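Long-range contacts in galactose mutarotase related enzyme (Lactobacillus casei, PDB 3Q1N), which probably binds carbohydrate and acts as a sugar isomerase of the aldose 1-epimerase (galactose mutarotase) family: residues L49-G54 with H73-D78; G54-D59 with Y68-H73; Q60-A65 with A264-D269. One frame throughout, in Å; residues are numbered along the deposited sequence. Where two conformers were deposited one is given.

Interaction 1. Residues L49-G54 with H73-D78. With NO3 (nitrate ion), chain B; NO3 (nitrate ion), chain C.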
loop_
_atom_site.group_PDB
_atom_site.type_symbol
_atom_site.label_atom_id
_atom_site.label_comp_id
_atom_site.label_asym_id
_atom_site.label_seq_id
_atom_site.Cartn_x
_atom_site.Cartn_y
_atom_site.Cartn_z
ATOM N N LEU A 49 -4.529 2.576 -3.184
ATOM C CA LEU A 49 -4.997 1.530 -4.115
ATOM C C LEU A 49 -6.434 1.186 -3.740
ATOM O O LEU A 49 -6.680 0.562 -2.722
ATOM C CB LEU A 49 -4.095 0.296 -4.019
ATOM C CG LEU A 49 -2.580 0.494 -4.031
ATOM C CD1 LEU A 49 -1.891 -0.868 -3.832
ATOM C CD2 LEU A 49 -2.113 1.165 -5.312
ATOM N N PHE A 50 -7.391 1.630 -4.549
ATOM C CA PHE A 50 -8.812 1.332 -4.287
ATOM C C PHE A 50 -9.569 1.511 -5.590
ATOM O O PHE A 50 -9.280 2.423 -6.313
ATOM C CB PHE A 50 -9.399 2.314 -3.257
ATOM C CG PHE A 50 -10.905 2.207 -3.067
ATOM C CD1 PHE A 50 -11.429 1.325 -2.117
ATOM C CD2 PHE A 50 -11.796 2.995 -3.816
ATOM C CE1 PHE A 50 -12.788 1.212 -1.903
ATOM C CE2 PHE A 50 -13.184 2.900 -3.591
ATOM C CZ PHE A 50 -13.676 2.001 -2.634
ATOM N N PRO A 51 -10.545 0.633 -5.874
ATOM C CA PRO A 51 -11.043 -0.535 -5.154
ATOM C C PRO A 51 -10.364 -1.858 -5.544
ATOM O O PRO A 51 -10.875 -2.927 -5.216
ATOM C CB PRO A 51 -12.533 -0.541 -5.511
ATOM C CG PRO A 51 -12.555 -0.046 -6.897
ATOM C CD PRO A 51 -11.426 0.978 -7.006
ATOM N N SER A 52 -9.258 -1.782 -6.275
ATOM C CA SER A 52 -8.471 -2.959 -6.649
ATOM C C SER A 52 -6.991 -2.693 -6.303
ATOM O O SER A 52 -6.537 -1.551 -6.379
ATOM C CB SER A 52 -8.629 -3.179 -8.148
ATOM O OG SER A 52 -8.100 -4.402 -8.579
ATOM N N ILE A 53 -6.276 -3.739 -5.954
ATOM C CA ILE A 53 -4.836 -3.733 -5.766
ATOM C C ILE A 53 -4.217 -4.471 -6.931
ATOM O O ILE A 53 -4.639 -5.561 -7.297
ATOM C CB ILE A 53 -4.503 -4.408 -4.416
ATOM C CG1 ILE A 53 -4.966 -3.530 -3.248
ATOM C CG2 ILE A 53 -2.974 -4.720 -4.311
ATOM C CD1 ILE A 53 -4.972 -4.337 -1.885
ATOM N N GLY A 54 -3.201 -3.886 -7.552
ATOM C CA GLY A 54 -2.545 -4.590 -8.632
ATOM C C GLY A 54 -3.354 -4.659 -9.903
ATOM O O GLY A 54 -4.233 -3.835 -10.144
ATOM N N HIS A 73 -4.037 -0.896 -10.307
ATOM C CA HIS A 73 -3.922 -0.114 -9.092
ATOM C C HIS A 73 -5.260 0.575 -8.691
ATOM O O HIS A 73 -5.259 1.454 -7.829
ATOM C CB HIS A 73 -2.824 0.994 -9.190
ATOM C CG HIS A 73 -1.552 0.582 -9.866
ATOM N ND1 HIS A 73 -0.639 -0.273 -9.284
ATOM C CD2 HIS A 73 -1.009 0.968 -11.051
ATOM C CE1 HIS A 73 0.391 -0.433 -10.104
ATOM N NE2 HIS A 73 0.200 0.321 -11.183
ATOM N N GLY A 74 -6.374 0.204 -9.312
ATOM C CA GLY A 74 -7.650 0.832 -8.986
ATOM C C GLY A 74 -7.753 2.217 -9.626
ATOM O O GLY A 74 -7.173 2.466 -10.693
ATOM N N PHE A 75 -8.559 3.077 -9.027
ATOM C CA PHE A 75 -8.776 4.408 -9.561
ATOM C C PHE A 75 -8.842 5.569 -8.561
ATOM O O PHE A 75 -8.859 6.727 -8.980
ATOM C CB PHE A 75 -10.029 4.435 -10.451
ATOM C CG PHE A 75 -11.269 3.999 -9.771
ATOM C CD1 PHE A 75 -11.810 4.744 -8.762
ATOM C CD2 PHE A 75 -11.941 2.825 -10.168
ATOM C CE1 PHE A 75 -12.945 4.337 -8.125
ATOM C CE2 PHE A 75 -13.112 2.433 -9.539
ATOM C CZ PHE A 75 -13.609 3.198 -8.500
ATOM N N ALA A 76 -8.799 5.291 -7.266
ATOM C CA ALA A 76 -8.834 6.376 -6.253
ATOM C C ALA A 76 -7.625 7.321 -6.458
ATOM O O ALA A 76 -7.708 8.513 -6.218
ATOM C CB ALA A 76 -8.855 5.808 -4.828
ATOM N N ARG A 77 -6.494 6.752 -6.850
ATOM C CA ARG A 77 -5.259 7.477 -7.025
ATOM C C ARG A 77 -5.391 8.460 -8.177
ATOM O O ARG A 77 -4.567 9.370 -8.322
ATOM C CB ARG A 77 -4.086 6.481 -7.274
ATOM C CG ARG A 77 -4.178 5.696 -8.589
ATOM C CD ARG A 77 -2.898 4.870 -8.878
ATOM N NE ARG A 77 -2.735 4.712 -10.310
ATOM C CZ ARG A 77 -1.624 4.349 -10.956
ATOM N NH1 ARG A 77 -0.510 4.039 -10.319
ATOM N NH2 ARG A 77 -1.647 4.279 -12.282
ATOM N N ASP A 78 -6.401 8.272 -9.038
ATOM C CA ASP A 78 -6.543 9.118 -10.245
ATOM C C ASP A 78 -7.381 10.385 -10.113
ATOM O O ASP A 78 -7.412 11.189 -11.049
ATOM C CB ASP A 78 -7.163 8.277 -11.367
ATOM C CG ASP A 78 -6.252 7.159 -11.801
ATOM O OD1 ASP A 78 -5.036 7.435 -11.972
ATOM O OD2 ASP A 78 -6.754 6.026 -11.977
HETATM N N NO3 B . 0.812 2.545 -7.929
HETATM O O1 NO3 B . -0.405 3.172 -7.731
HETATM O O2 NO3 B . 1.275 1.576 -7.083
HETATM O O3 NO3 B . 1.581 2.875 -9.000
HETATM N N NO3 C . -0.333 -2.196 -6.844
HETATM O O1 NO3 C . -1.539 -1.685 -7.295
HETATM O O2 NO3 C . -0.236 -3.276 -6.000
HETATM O O3 NO3 C . 0.837 -1.654 -7.302
HETATM O O HOH W 1 -6.182 3.701 -6.556
#
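Phe-50 O takes two backbone donors from the facing loop, Phe-75 N at 2.9 Å (N-H...O angle 158°) and Ala-76 N at 3.1 Å, while His-73 N donates a hydrogen bond to Gly-54 O (3.0 Å) at the other end. The cis peptide bond before Pro-51 turns the chain here, and Pro-51 CD lies over one face of the Phe-75 ring, 3.5 Å from its centroid and 19° off the normal: a CH-pi contact. Gly-74 CA makes a CA-H...O contact with Phe-50 O at 3.5 Å. Water 1 joins Phe-50 N, His-73 O and Arg-77 N. On the nitrate side, His-73 CG stands anti to the carbonyl carbon (chi1 -41°), and His-73 ND1 and Gly-54 N both donate to one nitrate oxygen, O1 of chain C, at 2.6 Å from ND1. A second nitrate, chain B, lies over one face of the His-73 imidazole, and Arg-77 NH1 makes a weak bond to its O1. These anions, probably from the crystallisation liquor, are consistent with a polar pocket. Both loops pack against beta strands of the galactose mutarotase-like fold: 136-147 on Leu-49, Phe-50, Pro-51 and Ile-53, and 109-118 on Phe-75 and Ala-76 through Tyr-109 and Leu-111.

Interaction 2. Residues G54-D59 with Y68-H73. With NO3 (nitrate ion), chain C; NO3 (nitrate ion), chain D.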
loop_
_atom_site.group_PDB
_atom_site.type_symbol
_atom_site.label_atom_id
_atom_site.label_comp_id
_atom_site.label_asym_id
_atom_site.label_seq_id
_atom_site.Cartn_x
_atom_site.Cartn_y
_atom_site.Cartn_z
ATOM N N GLY A 54 -3.201 -3.886 -7.552
ATOM C CA GLY A 54 -2.545 -4.590 -8.632
ATOM C C GLY A 54 -3.354 -4.659 -9.903
ATOM O O GLY A 54 -4.233 -3.835 -10.144
ATOM N N LYS A 55 -3.056 -5.667 -10.710
ATOM C CA LYS A 55 -3.667 -5.803 -12.023
ATOM C C LYS A 55 -4.911 -6.699 -11.947
ATOM O O LYS A 55 -5.000 -7.554 -11.101
ATOM C CB LYS A 55 -2.684 -6.394 -13.058
ATOM C CG LYS A 55 -1.683 -5.406 -13.685
ATOM C CD LYS A 55 -0.884 -6.113 -14.795
ATOM C CE LYS A 55 0.102 -5.218 -15.494
ATOM N NZ LYS A 55 1.034 -5.999 -16.423
ATOM N N SER A 56 -5.835 -6.456 -12.861
ATOM C CA SER A 56 -7.041 -7.221 -13.079
ATOM C C SER A 56 -6.890 -8.076 -14.350
ATOM O O SER A 56 -6.313 -7.610 -15.346
ATOM C CB SER A 56 -8.276 -6.301 -13.226
ATOM O OG SER A 56 -8.632 -5.725 -11.999
ATOM N N ASN A 57 -7.419 -9.299 -14.312
ATOM C CA ASN A 57 -7.299 -10.235 -15.441
ATOM C C ASN A 57 -7.929 -9.576 -16.678
ATOM O O ASN A 57 -9.111 -9.204 -16.659
ATOM C CB ASN A 57 -8.011 -11.542 -15.125
ATOM C CG ASN A 57 -7.273 -12.395 -14.104
ATOM O OD1 ASN A 57 -6.044 -12.410 -14.067
ATOM N ND2 ASN A 57 -8.028 -13.141 -13.282
ATOM N N GLN A 58 -7.115 -9.414 -17.733
ATOM C CA GLN A 58 -7.562 -8.790 -18.995
ATOM C C GLN A 58 -8.226 -7.434 -18.753
ATOM O O GLN A 58 -9.187 -7.089 -19.454
ATOM C CB GLN A 58 -8.506 -9.714 -19.753
ATOM C CG GLN A 58 -7.824 -11.061 -20.115
ATOM C CD GLN A 58 -8.074 -12.123 -19.068
ATOM O OE1 GLN A 58 -9.235 -12.418 -18.792
ATOM N NE2 GLN A 58 -6.993 -12.709 -18.475
ATOM N N ASP A 59 -7.697 -6.743 -17.759
ATOM C CA ASP A 59 -8.145 -5.403 -17.307
ATOM C C ASP A 59 -9.652 -5.311 -17.148
ATOM O O ASP A 59 -10.294 -4.299 -17.484
ATOM C CB ASP A 59 -7.581 -4.335 -18.245
ATOM C CG ASP A 59 -6.036 -4.254 -18.190
ATOM O OD1 ASP A 59 -5.403 -4.285 -17.106
ATOM O OD2 ASP A 59 -5.432 -4.093 -19.248
ATOM N N TYR A 68 -17.184 -5.634 -16.067
ATOM C CA TYR A 68 -16.742 -4.222 -16.039
ATOM C C TYR A 68 -15.236 -4.117 -16.253
ATOM O O TYR A 68 -14.491 -5.048 -15.925
ATOM C CB TYR A 68 -17.070 -3.558 -14.684
ATOM C CG TYR A 68 -18.548 -3.458 -14.444
ATOM C CD1 TYR A 68 -19.247 -4.572 -14.020
ATOM C CD2 TYR A 68 -19.254 -2.273 -14.713
ATOM C CE1 TYR A 68 -20.617 -4.532 -13.831
ATOM C CE2 TYR A 68 -20.660 -2.228 -14.517
ATOM C CZ TYR A 68 -21.302 -3.361 -14.074
ATOM O OH TYR A 68 -22.668 -3.411 -13.850
ATOM N N PRO A 69 -14.775 -2.964 -16.762
ATOM C CA PRO A 69 -13.361 -2.686 -16.916
ATOM C C PRO A 69 -12.770 -2.213 -15.593
ATOM O O PRO A 69 -13.473 -1.601 -14.776
ATOM C CB PRO A 69 -13.356 -1.583 -17.993
ATOM C CG PRO A 69 -14.631 -0.816 -17.721
ATOM C CD PRO A 69 -15.617 -1.841 -17.242
HETATM N N MSE A 70 -11.506 -2.535 -15.340
HETATM C CA MSE A 70 -10.824 -2.053 -14.137
HETATM C C MSE A 70 -9.376 -1.766 -14.456
HETATM O O MSE A 70 -8.670 -2.583 -15.062
HETATM C CB MSE A 70 -10.914 -3.009 -12.971
HETATM C CG MSE A 70 -10.230 -2.544 -11.666
HETATM SE SE MSE A 70 -10.882 -0.839 -11.003
HETATM C CE MSE A 70 -12.752 -1.354 -10.829
ATOM N N SER A 71 -8.935 -0.600 -14.006
ATOM C CA SER A 71 -7.578 -0.159 -14.236
ATOM C C SER A 71 -6.648 -0.813 -13.216
ATOM O O SER A 71 -7.073 -1.138 -12.107
ATOM C CB SER A 71 -7.469 1.354 -14.153
ATOM O OG SER A 71 -8.310 1.876 -13.130
ATOM N N GLN A 72 -5.399 -0.997 -13.607
ATOM C CA GLN A 72 -4.372 -1.448 -12.672
ATOM C C GLN A 72 -4.243 -0.419 -11.529
ATOM O O GLN A 72 -4.331 0.764 -11.761
ATOM C CB GLN A 72 -3.038 -1.603 -13.446
ATOM C CG GLN A 72 -1.863 -2.053 -12.601
ATOM C CD GLN A 72 -0.589 -2.240 -13.444
ATOM O OE1 GLN A 72 -0.575 -1.920 -14.654
ATOM N NE2 GLN A 72 0.460 -2.784 -12.819
ATOM N N HIS A 73 -4.037 -0.896 -10.307
ATOM C CA HIS A 73 -3.922 -0.114 -9.092
ATOM C C HIS A 73 -5.260 0.575 -8.691
ATOM O O HIS A 73 -5.259 1.454 -7.829
ATOM C CB HIS A 73 -2.824 0.994 -9.190
ATOM C CG HIS A 73 -1.552 0.582 -9.866
ATOM N ND1 HIS A 73 -0.639 -0.273 -9.284
ATOM C CD2 HIS A 73 -1.009 0.968 -11.051
ATOM C CE1 HIS A 73 0.391 -0.433 -10.104
ATOM N NE2 HIS A 73 0.200 0.321 -11.183
HETATM N N NO3 C . -0.333 -2.196 -6.844
HETATM O O1 NO3 C . -1.539 -1.685 -7.295
HETATM O O2 NO3 C . -0.236 -3.276 -6.000
HETATM O O3 NO3 C . 0.837 -1.654 -7.302
HETATM N N NO3 D . 1.139 -4.182 -9.756
HETATM O O1 NO3 D . 1.237 -5.186 -8.835
HETATM O O2 NO3 D . 2.231 -3.391 -10.045
HETATM O O3 NO3 D . -0.055 -3.965 -10.380
HETATM O O HOH W 2 -6.905 -3.780 -10.980
HETATM O O HOH W 3 -5.882 -4.026 -14.555
#
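Lys-55 and Gln-72 cross obliquely, the lysine methylenes lying against the carboxamide: Lys-55 CG is 3.4 Å from Gln-72 CD, and Lys-55 CE is 3.5 Å from Gln-72 OE1. Gln-72 CG stands anti to its backbone N (chi1 179°), and the chain continues extended to the amide. From there NE2 donates to O3 of the chain D nitrate at 2.8 Å, with an N-H...O angle of 158°. On its other flank the same side chain sets CG over the centre of the His-73 ring, 3.4 Å above the plane, so the glutamine lies between lysine and imidazole. The backbones behind these side chains form an irregular antiparallel pairing that continues the hairpin of strands 60-63 and 66-69 toward the site where the nitrates are bound. One direct bond of this pairing is Met-70 N to Asp-59 O, with the donor 55° out of the carbonyl plane. Between it and the Gly-54 end the chains are bridged by solvent. Water 2 donates to Gly-54 O and Ser-71 O and accepts from Ser-56 OG; water 3 accepts from Ser-56 N and donates to Asp-59 OD1, 2.6 Å away, and to Met-70 O. Ser-56 OG also rests on the selenomethionine Met-70, 3.6 Å from its CG, while the rest of that side chain bends at chi2 and chi3 to pack on Tyr-61.

Interaction 3. Residues Q60-A65 with A264-D269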
loop_
_atom_site.group_PDB
_atom_site.type_symbol
_atom_site.label_atom_id
_atom_site.label_comp_id
_atom_site.label_asym_id
_atom_site.label_seq_id
_atom_site.Cartn_x
_atom_site.Cartn_y
_atom_site.Cartn_z
ATOM N N GLN A 60 -10.227 -6.365 -16.602
ATOM C CA GLN A 60 -11.678 -6.412 -16.368
ATOM C C GLN A 60 -11.973 -7.365 -15.214
ATOM O O GLN A 60 -11.062 -8.022 -14.661
ATOM C CB GLN A 60 -12.433 -6.840 -17.649
ATOM C CG GLN A 60 -12.135 -8.262 -18.082
ATOM C CD GLN A 60 -12.634 -8.581 -19.504
ATOM O OE1 GLN A 60 -13.665 -9.224 -19.669
ATOM N NE2 GLN A 60 -11.886 -8.173 -20.504
ATOM N N TYR A 61 -13.232 -7.382 -14.805
ATOM C CA TYR A 61 -13.703 -8.244 -13.751
ATOM C C TYR A 61 -15.193 -8.435 -13.848
ATOM O O TYR A 61 -15.852 -7.849 -14.703
ATOM C CB TYR A 61 -13.346 -7.657 -12.402
ATOM C CG TYR A 61 -14.148 -6.433 -12.003
ATOM C CD1 TYR A 61 -13.898 -5.208 -12.577
ATOM C CD2 TYR A 61 -15.151 -6.494 -11.047
ATOM C CE1 TYR A 61 -14.623 -4.051 -12.229
ATOM C CE2 TYR A 61 -15.878 -5.340 -10.679
ATOM C CZ TYR A 61 -15.618 -4.135 -11.276
ATOM O OH TYR A 61 -16.332 -2.988 -10.954
ATOM N N ARG A 62 -15.729 -9.264 -12.974
ATOM C CA ARG A 62 -17.165 -9.510 -12.938
ATOM C C ARG A 62 -17.813 -9.065 -11.630
ATOM O O ARG A 62 -17.186 -9.106 -10.548
ATOM C CB ARG A 62 -17.467 -10.993 -13.123
ATOM C CG ARG A 62 -17.314 -11.464 -14.560
ATOM C CD ARG A 62 -17.182 -12.961 -14.610
ATOM N NE ARG A 62 -18.450 -13.631 -14.312
ATOM C CZ ARG A 62 -18.592 -14.765 -13.604
ATOM N NH1 ARG A 62 -17.543 -15.377 -13.045
ATOM N NH2 ARG A 62 -19.808 -15.296 -13.441
ATOM N N LEU A 63 -19.088 -8.676 -11.752
ATOM C CA LEU A 63 -20.003 -8.588 -10.604
ATOM C C LEU A 63 -21.138 -9.531 -10.924
ATOM O O LEU A 63 -22.030 -9.198 -11.711
ATOM C CB LEU A 63 -20.487 -7.157 -10.345
ATOM C CG LEU A 63 -19.392 -6.180 -9.982
ATOM C CD1 LEU A 63 -19.843 -4.714 -10.128
ATOM C CD2 LEU A 63 -18.861 -6.496 -8.544
ATOM N N GLY A 64 -21.068 -10.726 -10.365
ATOM C CA GLY A 64 -21.975 -11.792 -10.729
ATOM C C GLY A 64 -21.753 -12.096 -12.191
ATOM O O GLY A 64 -20.631 -12.417 -12.597
ATOM N N ALA A 65 -22.784 -11.927 -13.007
ATOM C CA ALA A 65 -22.674 -12.311 -14.424
ATOM C C ALA A 65 -22.273 -11.145 -15.341
ATOM O O ALA A 65 -21.986 -11.394 -16.525
ATOM C CB ALA A 65 -23.982 -12.980 -14.921
ATOM N N ALA A 264 -4.197 -15.271 -11.730
ATOM C CA ALA A 264 -4.207 -15.373 -13.203
ATOM C C ALA A 264 -5.306 -16.303 -13.717
ATOM O O ALA A 264 -5.593 -17.346 -13.151
ATOM C CB ALA A 264 -2.853 -15.882 -13.702
ATOM N N GLY A 265 -5.912 -15.929 -14.830
ATOM C CA GLY A 265 -6.924 -16.749 -15.468
ATOM C C GLY A 265 -8.053 -15.889 -15.996
ATOM O O GLY A 265 -7.827 -14.742 -16.406
ATOM N N GLU A 266 -9.285 -16.378 -15.875
ATOM C CA GLU A 266 -10.447 -15.659 -16.376
ATOM C C GLU A 266 -10.831 -14.496 -15.451
ATOM O O GLU A 266 -10.417 -14.454 -14.283
ATOM C CB GLU A 266 -11.616 -16.630 -16.567
ATOM C CG GLU A 266 -12.134 -17.190 -15.252
ATOM C CD GLU A 266 -13.244 -18.176 -15.449
ATOM O OE1 GLU A 266 -13.052 -19.197 -16.172
ATOM O OE2 GLU A 266 -14.317 -17.921 -14.865
ATOM N N PRO A 267 -11.584 -13.528 -15.964
ATOM C CA PRO A 267 -12.049 -12.432 -15.111
ATOM C C PRO A 267 -12.808 -12.950 -13.861
ATOM O O PRO A 267 -13.602 -13.927 -13.917
ATOM C CB PRO A 267 -12.953 -11.635 -16.054
ATOM C CG PRO A 267 -12.283 -11.858 -17.376
ATOM C CD PRO A 267 -12.037 -13.329 -17.360
ATOM N N THR A 268 -12.507 -12.319 -12.728
ATOM C CA THR A 268 -12.924 -12.810 -11.424
ATOM C C THR A 268 -14.154 -12.090 -10.934
ATOM O O THR A 268 -14.248 -10.894 -11.075
ATOM C CB THR A 268 -11.819 -12.529 -10.390
ATOM O OG1 THR A 268 -10.560 -12.994 -10.919
ATOM C CG2 THR A 268 -12.176 -13.243 -9.103
ATOM N N ASP A 269 -15.116 -12.824 -10.391
ATOM C CA ASP A 269 -16.239 -12.190 -9.683
ATOM C C ASP A 269 -15.726 -11.544 -8.423
ATOM O O ASP A 269 -15.171 -12.203 -7.515
ATOM C CB ASP A 269 -17.262 -13.265 -9.355
ATOM C CG ASP A 269 -18.497 -12.742 -8.642
ATOM O OD1 ASP A 269 -18.681 -11.522 -8.506
ATOM O OD2 ASP A 269 -19.310 -13.613 -8.208
HETATM O O HOH W 4 -10.622 -10.128 -12.980
#
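Arg-62 and Asp-269 form a single beta bridge between the first strand of the hairpin 60-63/66-69 and the loop 264-269, joining segments whose nearest ends are 199 residues apart. Arg-62 N donates to Thr-268 O at 2.9 Å, nearly straight at 169°, although the donor sits 46° out of the carbonyl plane. The same oxygen lies at the edge of the Tyr-61 ring, near its plane. In the other direction Asp-269 CA makes a CA-H...O contact with Arg-62 O. A backbone hydrogen bond of Arg-62 with Trp-270, the next residue of the same loop, completes the bridge, and the Trp-270 ring stacks on Tyr-61. Water 4 extends the pairing toward Gln-60, donating to Gln-60 O and accepting from Thr-268 N. Gln-60 crosses the Pro-267 ring, its CG 3.7 Å from Pro-267 CG; the glutamine NE2 meanwhile bonds to Gln-58 O. Arg-62 is bent at chi3 (72°), and its guanidinium has Asp-269 CB over one face and Pro-267 O at its edge. Glu-266 OE2, 4.5 Å from Arg-62 NH1 and well out of the guanidinium plane, is beyond a salt bridge, and any attraction is probably electrostatic at a distance. At the hairpin turn, where Gly-64 has a positive phi, Gly-64 N donates a hydrogen bond to Asp-269 OD1 at 3.1 Å from above the carboxylate plane, and that oxygen also accepts from Tyr-271 N.

Interactions 1 and 2 share Gly-54 and His-73, and their centres are 9 Å apart; along the chain, interaction 2 is nested within the loop that interaction 1 closes. Met-70 joins their packing, with SE 3.9 Å from Phe-75 CD2. Both touch the chain C nitrate, which may mark the family's sugar pocket, although the ion itself is probably from the crystallisation liquor. Interaction 3, its centre 10 Å from that of interaction 2, adjoins it through the hairpin: Tyr-68 O lies 2.9 Å from Tyr-61 N, a probable hydrogen bond. Interactions 1 and 3 do not touch, their nearest atoms being about 6 Å apart.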